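Glucokinase (PDB 6EDI) probably phosphorylates D-glucose with ATP, as expected of a glucokinase of the actin-like ATPase superfamily, and forms a dimer of two identical subunits. Local coordinates at residues 137-140 against 141-144; 252-255 against 256-260; 360-363 against 364-367. All coordinates share one frame; numbering follows the deposited sequence.

Interaction 1. Residues 137-140 against 141-144; sequences ARLV and DYPV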
loop_
_atom_site.group_PDB
_atom_site.type_symbol
_atom_site.label_atom_id
_atom_site.label_comp_id
_atom_site.label_asym_id
_atom_site.label_seq_id
_atom_site.Cartn_x
_atom_site.Cartn_y
_atom_site.Cartn_z
ATOM N N ALA A 137 -22.549 1.476 9.414
ATOM C CA ALA A 137 -22.232 2.891 9.554
ATOM C C ALA A 137 -22.182 3.488 8.165
ATOM O O ALA A 137 -21.411 3.026 7.324
ATOM C CB ALA A 137 -20.899 3.072 10.241
ATOM N N ARG A 138 -23.010 4.495 7.914
ATOM C CA ARG A 138 -22.956 5.209 6.644
ATOM C C ARG A 138 -22.627 6.665 6.917
ATOM O O ARG A 138 -23.397 7.363 7.576
ATOM C CB ARG A 138 -24.278 5.069 5.879
ATOM C CG ARG A 138 -24.620 3.618 5.585
ATOM C CD ARG A 138 -25.877 3.443 4.727
ATOM N NE ARG A 138 -26.178 2.024 4.539
ATOM C CZ ARG A 138 -26.666 1.243 5.501
ATOM N NH1 ARG A 138 -26.903 1.749 6.704
ATOM N NH2 ARG A 138 -26.911 -0.041 5.272
ATOM N N LEU A 139 -21.474 7.108 6.421
ATOM C CA LEU A 139 -20.992 8.465 6.659
ATOM C C LEU A 139 -22.015 9.525 6.235
ATOM O O LEU A 139 -22.194 10.544 6.912
ATOM C CB LEU A 139 -19.667 8.686 5.919
ATOM C CG LEU A 139 -19.076 10.087 6.040
ATOM C CD1 LEU A 139 -18.596 10.321 7.452
ATOM C CD2 LEU A 139 -17.950 10.306 5.031
ATOM N N VAL A 140 -22.692 9.269 5.122
ATOM C CA VAL A 140 -23.675 10.207 4.581
ATOM C C VAL A 140 -24.846 10.488 5.546
ATOM O O VAL A 140 -25.465 11.553 5.482
ATOM C CB VAL A 140 -24.209 9.711 3.218
ATOM C CG1 VAL A 140 -25.076 8.481 3.401
ATOM C CG2 VAL A 140 -24.977 10.816 2.504
ATOM N N ASP A 141 -25.142 9.550 6.446
ATOM C CA ASP A 141 -26.235 9.749 7.405
ATOM C C ASP A 141 -25.859 10.674 8.563
ATOM O O ASP A 141 -26.714 11.047 9.371
ATOM C CB ASP A 141 -26.721 8.410 7.972
ATOM C CG ASP A 141 -27.446 7.563 6.942
ATOM O OD1 ASP A 141 -27.706 8.063 5.825
ATOM O OD2 ASP A 141 -27.760 6.394 7.258
ATOM N N TYR A 142 -24.580 11.033 8.646
ATOM C CA TYR A 142 -24.057 11.755 9.803
ATOM C C TYR A 142 -24.290 13.254 9.690
ATOM O O TYR A 142 -24.305 13.794 8.583
ATOM C CB TYR A 142 -22.559 11.482 9.977
ATOM C CG TYR A 142 -22.227 10.060 10.373
ATOM C CD1 TYR A 142 -23.228 9.147 10.693
ATOM C CD2 TYR A 142 -20.909 9.638 10.433
ATOM C CE1 TYR A 142 -22.930 7.854 11.050
ATOM C CE2 TYR A 142 -20.589 8.351 10.795
ATOM C CZ TYR A 142 -21.605 7.461 11.102
ATOM O OH TYR A 142 -21.298 6.174 11.459
ATOM N N PRO A 143 -24.476 13.927 10.843
ATOM C CA PRO A 143 -24.677 15.377 10.970
ATOM C C PRO A 143 -23.608 16.185 10.264
ATOM O O PRO A 143 -22.450 16.146 10.670
ATOM C CB PRO A 143 -24.517 15.602 12.470
ATOM C CG PRO A 143 -25.016 14.361 13.082
ATOM C CD PRO A 143 -24.595 13.251 12.152
ATOM N N VAL A 144 -24.001 16.943 9.249
ATOM C CA VAL A 144 -23.059 17.715 8.461
ATOM C C VAL A 144 -22.305 18.757 9.293
ATOM O O VAL A 144 -21.171 19.121 8.978
ATOM C CB VAL A 144 -23.776 18.344 7.253
ATOM C CG1 VAL A 144 -23.698 19.866 7.289
ATOM C CG2 VAL A 144 -23.214 17.782 5.999
#

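Interaction 2. Residues 252-255 against 256-260; sequences QALA and GYMAS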
loop_
_atom_site.group_PDB
_atom_site.type_symbol
_atom_site.label_atom_id
_atom_site.label_comp_id
_atom_site.label_asym_id
_atom_site.label_seq_id
_atom_site.Cartn_x
_atom_site.Cartn_y
_atom_site.Cartn_z
ATOM N N GLN A 252 4.906 -25.093 10.478
ATOM C CA GLN A 252 4.114 -26.308 10.329
ATOM C C GLN A 252 3.208 -26.541 11.537
ATOM O O GLN A 252 2.007 -26.829 11.401
ATOM C CB GLN A 252 5.028 -27.526 10.159
ATOM C CG GLN A 252 4.248 -28.828 9.957
ATOM C CD GLN A 252 3.344 -28.778 8.736
ATOM O OE1 GLN A 252 3.779 -29.042 7.608
ATOM N NE2 GLN A 252 2.086 -28.429 8.949
ATOM N N ALA A 253 3.789 -26.434 12.724
ATOM C CA ALA A 253 3.020 -26.686 13.942
ATOM C C ALA A 253 1.942 -25.626 14.110
ATOM O O ALA A 253 0.826 -25.927 14.543
ATOM C CB ALA A 253 3.931 -26.740 15.160
ATOM N N LEU A 254 2.278 -24.380 13.765
ATOM C CA LEU A 254 1.312 -23.281 13.873
ATOM C C LEU A 254 0.133 -23.515 12.931
ATOM O O LEU A 254 -1.019 -23.354 13.311
ATOM C CB LEU A 254 1.981 -21.923 13.585
ATOM C CG LEU A 254 1.061 -20.707 13.713
ATOM C CD1 LEU A 254 0.489 -20.649 15.133
ATOM C CD2 LEU A 254 1.778 -19.398 13.359
ATOM N N ALA A 255 0.444 -23.926 11.708
ATOM C CA ALA A 255 -0.556 -24.214 10.684
ATOM C C ALA A 255 -1.536 -25.305 11.127
ATOM O O ALA A 255 -2.755 -25.167 10.970
ATOM C CB ALA A 255 0.137 -24.634 9.398
ATOM N N GLY A 256 -0.992 -26.399 11.646
ATOM C CA GLY A 256 -1.814 -27.504 12.119
ATOM C C GLY A 256 -2.666 -27.096 13.301
ATOM O O GLY A 256 -3.833 -27.490 13.421
ATOM N N TYR A 257 -2.073 -26.298 14.182
ATOM C CA TYR A 257 -2.790 -25.741 15.325
ATOM C C TYR A 257 -3.946 -24.861 14.874
ATOM O O TYR A 257 -5.048 -24.980 15.382
ATOM C CB TYR A 257 -1.823 -24.942 16.191
ATOM C CG TYR A 257 -2.439 -24.297 17.424
ATOM C CD1 TYR A 257 -2.864 -25.068 18.501
ATOM C CD2 TYR A 257 -2.550 -22.917 17.524
ATOM C CE1 TYR A 257 -3.403 -24.488 19.634
ATOM C CE2 TYR A 257 -3.092 -22.320 18.654
ATOM C CZ TYR A 257 -3.522 -23.117 19.705
ATOM O OH TYR A 257 -4.057 -22.536 20.835
ATOM N N MET A 258 -3.689 -23.968 13.920
ATOM C CA MET A 258 -4.728 -23.076 13.410
ATOM C C MET A 258 -5.853 -23.829 12.694
ATOM O O MET A 258 -6.984 -23.359 12.628
ATOM C CB MET A 258 -4.117 -22.026 12.476
ATOM C CG MET A 258 -3.234 -21.010 13.168
ATOM S SD MET A 258 -4.199 -19.858 14.176
ATOM C CE MET A 258 -4.020 -20.562 15.792
ATOM N N ALA A 259 -5.545 -24.994 12.143
ATOM C CA ALA A 259 -6.599 -25.812 11.541
ATOM C C ALA A 259 -7.395 -26.564 12.612
ATOM O O ALA A 259 -8.575 -26.866 12.421
ATOM C CB ALA A 259 -6.021 -26.777 10.521
ATOM N N SER A 260 -6.741 -26.864 13.732
ATOM C CA SER A 260 -7.368 -27.606 14.833
ATOM C C SER A 260 -8.282 -26.738 15.696
ATOM O O SER A 260 -8.718 -25.669 15.277
ATOM C CB SER A 260 -6.296 -28.252 15.715
ATOM O OG SER A 260 -5.410 -29.039 14.937
#

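Interaction 3. Residues 360-363 against 364-367; sequences FEKP and ENVK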
loop_
_atom_site.group_PDB
_atom_site.type_symbol
_atom_site.label_atom_id
_atom_site.label_comp_id
_atom_site.label_asym_id
_atom_site.label_seq_id
_atom_site.Cartn_x
_atom_site.Cartn_y
_atom_site.Cartn_z
ATOM N N PHE A 360 12.137 -4.915 24.846
ATOM C CA PHE A 360 12.901 -4.086 23.925
ATOM C C PHE A 360 13.945 -3.227 24.625
ATOM O O PHE A 360 14.807 -2.634 23.970
ATOM C CB PHE A 360 11.975 -3.187 23.124
ATOM C CG PHE A 360 10.867 -3.912 22.410
ATOM C CD1 PHE A 360 11.076 -4.467 21.153
ATOM C CD2 PHE A 360 9.602 -3.974 22.961
ATOM C CE1 PHE A 360 10.045 -5.112 20.490
ATOM C CE2 PHE A 360 8.570 -4.620 22.306
ATOM C CZ PHE A 360 8.792 -5.191 21.072
ATOM N N GLU A 361 13.869 -3.148 25.951
ATOM C CA GLU A 361 14.864 -2.384 26.699
ATOM C C GLU A 361 16.227 -3.099 26.775
ATOM O O GLU A 361 17.243 -2.470 27.085
ATOM C CB GLU A 361 14.341 -2.018 28.091
ATOM C CG GLU A 361 13.138 -1.059 28.093
ATOM C CD GLU A 361 13.506 0.361 27.687
ATOM O OE1 GLU A 361 14.707 0.699 27.767
ATOM O OE2 GLU A 361 12.602 1.144 27.291
ATOM N N LYS A 362 16.248 -4.395 26.464
ATOM C CA LYS A 362 17.491 -5.172 26.461
ATOM C C LYS A 362 18.198 -5.068 25.119
ATOM O O LYS A 362 17.689 -5.570 24.115
ATOM C CB LYS A 362 17.214 -6.652 26.738
ATOM C CG LYS A 362 16.370 -6.946 27.973
ATOM C CD LYS A 362 16.246 -8.453 28.192
ATOM C CE LYS A 362 15.308 -8.798 29.352
ATOM N NZ LYS A 362 14.260 -9.781 28.923
ATOM N N PRO A 363 19.384 -4.435 25.093
ATOM C CA PRO A 363 20.094 -4.272 23.818
ATOM C C PRO A 363 20.309 -5.587 23.073
ATOM O O PRO A 363 20.252 -5.596 21.845
ATOM C CB PRO A 363 21.440 -3.680 24.243
ATOM C CG PRO A 363 21.118 -2.896 25.482
ATOM C CD PRO A 363 20.018 -3.670 26.183
ATOM N N GLU A 364 20.536 -6.680 23.794
ATOM C CA GLU A 364 20.764 -7.964 23.131
ATOM C C GLU A 364 19.540 -8.360 22.310
ATOM O O GLU A 364 19.661 -8.827 21.179
ATOM C CB GLU A 364 21.084 -9.057 24.151
ATOM C CG GLU A 364 22.265 -9.947 23.771
ATOM C CD GLU A 364 23.617 -9.339 24.137
ATOM O OE1 GLU A 364 24.342 -9.959 24.949
ATOM O OE2 GLU A 364 23.959 -8.253 23.614
ATOM N N ASN A 365 18.363 -8.168 22.892
ATOM C CA ASN A 365 17.112 -8.464 22.204
ATOM C C ASN A 365 16.905 -7.633 20.935
ATOM O O ASN A 365 16.544 -8.169 19.886
ATOM C CB ASN A 365 15.933 -8.276 23.156
ATOM C CG ASN A 365 15.846 -9.372 24.188
ATOM O OD1 ASN A 365 16.502 -10.403 24.062
ATOM N ND2 ASN A 365 15.032 -9.160 25.214
ATOM N N VAL A 366 17.120 -6.326 21.035
ATOM C CA VAL A 366 16.978 -5.443 19.880
ATOM C C VAL A 366 17.934 -5.854 18.758
ATOM O O VAL A 366 17.561 -5.863 17.578
ATOM C CB VAL A 366 17.220 -3.979 20.263
ATOM C CG1 VAL A 366 17.175 -3.093 19.035
ATOM C CG2 VAL A 366 16.193 -3.534 21.276
ATOM N N LYS A 367 19.160 -6.205 19.147
ATOM C CA LYS A 367 20.188 -6.675 18.223
ATOM C C LYS A 367 19.716 -7.924 17.488
ATOM O O LYS A 367 19.852 -8.028 16.270
ATOM C CB LYS A 367 21.473 -6.973 19.001
ATOM C CG LYS A 367 22.708 -7.178 18.149
ATOM C CD LYS A 367 23.980 -6.912 18.953
ATOM C CE LYS A 367 24.075 -5.445 19.358
ATOM N NZ LYS A 367 25.400 -5.094 19.951
#

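Interaction 1. Residues 137-140 against 141-144
Tyr-142 folds its ring back over the backbone of Arg-138 and Leu-139, closing a short 3-10 turn built on two consecutive backbone hydrogen bonds, each linking a carbonyl to the amide three residues on. Asp-141 N donates to Arg-138 O at 3.0 Å, and Tyr-142 N donates to Leu-139 O, also at 3.0 Å.

The backbone of residues 138-139 covers one face of the Tyr-142 ring. Leu-139 CA forms a CH-pi contact, 4.2 Å from the ring centroid, and Arg-138 O lies over the same face, both atoms offset toward the rim. Because CG of Tyr-142 is anti to its carbonyl carbon (chi1 -68°), the ring runs back along the turn and its OH comes within 3.4 Å of Ala-137 CB. The buried methyl of Ala-137 thus packs beside the hydroxyl, a compact apolar neighbour for the phenol end. Leu-139 crosses the ring at about a right angle, bringing CD1 to 3.8 Å from Tyr-142 CD2.

On the exposed side, the charged groups form no salt bridge: Arg-138 NH1 stays 4.8 Å from Asp-141 OD2, so any attraction is probably a modest, solvent-screened one. Separately, the carboxylate of Asp-141 runs past the apolar side chain of Val-140, OD1 lying 3.6 Å from Val-140 CG1.

Strand 137-138 is the edge of a small antiparallel sheet, and its chain turns here toward strand 152-156. Phe-88 of helix 84-98 meets the Tyr-142 ring edge-to-face, and Phe-147 also packs on it. The chemistry is thus divided: apolar and aromatic groups fasten the turn to the domain, and charged ones face outward.

Interaction 2. Residues 252-255 against 256-260
Four successive backbone hydrogen bonds tie residues 252-255 to 256-259, each linking a carbonyl to the amide four residues on. Gly-256 N donates to Gln-252 O, Tyr-257 N to Ala-253 O and Met-258 N to Leu-254 O, the last at 2.8 Å. The fourth, Ala-259 N to Ala-255 O, is more bent, with an N-H...O angle of 141°.

Among the apolar groups, Leu-254 is the common partner. Its CD1 lies 4.2 Å from Met-258 CG, one turn ahead, and a looser 4.5 Å from Tyr-257 CD2. Met-258 CG also passes 3.2 Å from Leu-254 O, placed there by a first torsion that sets it beside its own backbone N (chi1 -69°); the bends at the next two torsions then turn the thioether end. A flexible, unbranched side chain suits such a course along the helix wall. Tyr-257 swings the other way: with CG anti to the backbone N (chi1 180°), its ring leads away from the preceding turn to meet Phe-286.

This is the C-terminal part of helix 245-259, packed on helix 281-292, where Phe-286 also receives Leu-254. The methyl of Ala-253 packs on Phe-286 and Tyr-290. At the other end of the segment, Gln-252 sends NE2 to Ser-269 O and packs on Trp-242 of the second subunit.

Ser-260 adds polar contacts of its own. Gly-256 O accepts from both Ser-260 N and Ser-260 OG, the hydroxyl at 2.7 Å, and the two donors approach from opposite faces of the carbonyl plane.

Interaction 3. Residues 360-363 against 364-367
The start of helix 363-373 is built here, with Lys-362 at its N-cap and Pro-363 in the first turn. Two backbone bonds cross the junction: Val-366 N donates to Lys-362 O at 3.2 Å, and Lys-367 N donates to Pro-363 O at 3.0 Å, with an N-H...O angle of 162°. Proline suits this first position: it lacks an N-H, and a first-turn residue needs none because no carbonyl of its own helix lies a turn before it. Its ring also holds phi at a helical value of -54°.

The principal side-chain contact is that of Lys-362 with Asn-365. In both, CG is anti to the carbonyl carbon, which sends the two side chains off side by side and pointing the same way. Asn-365 ND2 lies 3.3 Å from Lys-362 CD and 3.7 Å from Lys-362 CB, so the amide nitrogen rests alongside the aliphatic stem of the lysine.

Together these residues form a tight junction between two consecutive helices on the surface, in which the weakly bonded helix 357-361 gives way to helix 363-373 through Lys-362. Asn-365 ND2 spans the change of direction by donating a hydrogen bond to Tyr-359 O, so the first turn of the new helix is pinned to the old one. An amide side chain suits that place, being polar yet short enough to reach back.

Val-366 bridges the two helices: its CG2, placed beside the backbone N and anti to the carbonyl carbon, comes 3.2 Å from Phe-360 O and 3.8 Å from Lys-362 O, while the buried ring of Phe-360 packs against that of Tyr-327.

Overall arrangement
Along the chain the three contacts come in series, each closing before the next opens, and none touches another. Interaction 1 adjoins strand 152-156, the edge of the six-stranded sheet that also contains strands 41-48 and 110-117. Interactions 2 and 3 come later, on helix 245-259 and on helices 357-361 and 363-373, probably part of the half built round the other six-stranded sheet. Their centres are about 30 Å apart, whereas interaction 1 lies about 42 Å from interaction 2 and 46 Å from interaction 3, across the chain's centre from the latter. Such a two-lobed layout is consistent with the actin-like ATPase fold, and interaction 2 alone touches the second subunit.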